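Local coordinates for thermospermine synthase (Medicago truncatula, PDB 6BQ6), which probably transfers an aminopropyl group from decarboxylated S-adenosylmethionine to spermidine, making the tetraamine thermospermine, at residues G292-F295 / V296-T300. Residues are numbered along the deposited sequence; the frame is centred on the assembly and turned at random.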
loop_
_atom_site.group_PDB
_atom_site.type_symbol
_atom_site.label_atom_id
_atom_site.label_comp_id
_atom_site.label_asym_id
_atom_site.label_seq_id
_atom_site.Cartn_x
_atom_site.Cartn_y
_atom_site.Cartn_z
ATOM N N GLY B 292 2.787 -3.766 40.147
ATOM C CA GLY B 292 2.300 -2.541 40.734
ATOM C C GLY B 292 2.962 -1.304 40.209
ATOM O O GLY B 292 2.257 -0.289 39.933
ATOM N N LYS B 293 4.278 -1.363 40.027
ATOM C CA LYS B 293 4.989 -0.214 39.471
ATOM C C LYS B 293 4.505 0.141 38.069
ATOM O O LYS B 293 4.368 1.321 37.703
ATOM C CB LYS B 293 6.504 -0.444 39.436
ATOM C CG LYS B 293 7.256 -0.148 40.727
ATOM C CD LYS B 293 8.746 -0.233 40.365
ATOM C CE LYS B 293 9.667 0.033 41.525
ATOM N NZ LYS B 293 11.055 0.226 40.999
ATOM N N THR B 294 4.205 -0.886 37.297
ATOM C CA THR B 294 3.666 -0.685 35.950
ATOM C C THR B 294 2.353 0.062 35.993
ATOM O O THR B 294 2.140 1.019 35.219
ATOM C CB THR B 294 3.522 -2.004 35.169
ATOM O OG1 THR B 294 4.766 -2.714 35.147
ATOM C CG2 THR B 294 3.141 -1.739 33.715
ATOM N N PHE B 295 1.454 -0.344 36.900
ATOM C CA PHE B 295 0.195 0.363 37.002
ATOM C C PHE B 295 0.359 1.807 37.432
ATOM O O PHE B 295 -0.292 2.709 36.871
ATOM C CB PHE B 295 -0.807 -0.363 37.921
ATOM C CG PHE B 295 -2.077 0.376 38.008
ATOM C CD1 PHE B 295 -2.886 0.417 36.891
ATOM C CD2 PHE B 295 -2.365 1.189 39.084
ATOM C CE1 PHE B 295 -4.020 1.216 36.850
ATOM C CE2 PHE B 295 -3.514 1.978 39.058
ATOM C CZ PHE B 295 -4.327 1.977 37.934
ATOM N N VAL B 296 1.233 2.060 38.395
ATOM C CA VAL B 296 1.457 3.434 38.855
ATOM C C VAL B 296 2.005 4.272 37.716
ATOM O O VAL B 296 1.524 5.384 37.525
ATOM C CB VAL B 296 2.346 3.485 40.111
ATOM C CG1 VAL B 296 2.888 4.908 40.347
ATOM C CG2 VAL B 296 1.552 2.922 41.275
ATOM N N SER B 297 2.920 3.706 36.931
ATOM C CA SER B 297 3.481 4.387 35.738
ATOM C C SER B 297 2.371 4.660 34.702
ATOM O O SER B 297 2.210 5.794 34.220
ATOM C CB SER B 297 4.565 3.515 35.086
ATOM O OG SER B 297 5.068 4.181 33.893
ATOM N N SER B 298 1.559 3.639 34.435
ATOM C CA SER B 298 0.428 3.755 33.493
ATOM C C SER B 298 -0.549 4.824 33.876
ATOM O O SER B 298 -1.141 5.467 32.993
ATOM C CB SER B 298 -0.362 2.446 33.362
ATOM O OG SER B 298 0.466 1.506 32.667
ATOM N N SER B 299 -0.767 4.977 35.173
ATOM C CA SER B 299 -1.734 5.948 35.683
ATOM C C SER B 299 -1.164 7.359 35.898
ATOM O O SER B 299 -1.846 8.249 36.366
ATOM C CB SER B 299 -2.444 5.376 36.902
ATOM O OG SER B 299 -1.552 5.212 37.942
ATOM N N THR B 300 0.092 7.549 35.544
ATOM C CA THR B 300 0.704 8.858 35.571
ATOM C C THR B 300 0.794 9.256 34.124
ATOM O O THR B 300 1.724 8.855 33.407
ATOM C CB THR B 300 2.135 8.802 36.166
ATOM O OG1 THR B 300 2.132 8.163 37.466
ATOM C CG2 THR B 300 2.717 10.213 36.243
#
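F295 and S299 meet one turn apart, where S299 OG lies over one face of the F295 ring, 3.9 Å from CE2. S299 CB adds a van der Waals contact, 4.0 Å from F295 CZ. The ring reaches this position because CG stands anti to the backbone N (chi1 180°), beside its own carbonyl carbon and hence on the side of the following turn. Y247 meets the same ring edge-to-face, and the H98 ring meets it as well. With an alanine in place of F295, Y247 and H98 would probably lose their aromatic partner and S299 the surface its hydroxyl rests on.

Backbone bonds supply the regular part of the contact. V296 N donates to G292 O at 3.0 Å, and S297 N to K293 O and S298 N to T294 O repeat the i to i+4 step of an alpha helix, all three with N-H...O angles near 163°. At S299 N to F295 O the angle falls to 144°, as the short helix 292-298 ends. This helix packs against strand 243-251, an outermost strand, within this chain, of the mixed sheet in the Rossmann-like domain.

The hydroxyls of S299 and T300 converge on V296 O. S299 OG, held between its backbone N and carbonyl carbon, sits 3.0 Å from F295 O and 3.1 Å from V296 O, and its single proton can serve only one of these carbonyls at a time. T300 OG1 donates to V296 O over 2.8 Å. Two other hydroxyls turn outward: S298 OG hydrogen-bonds S248 O on the neighbouring strand, while S297 OG forms a hydrogen bond with T300 O of the second subunit.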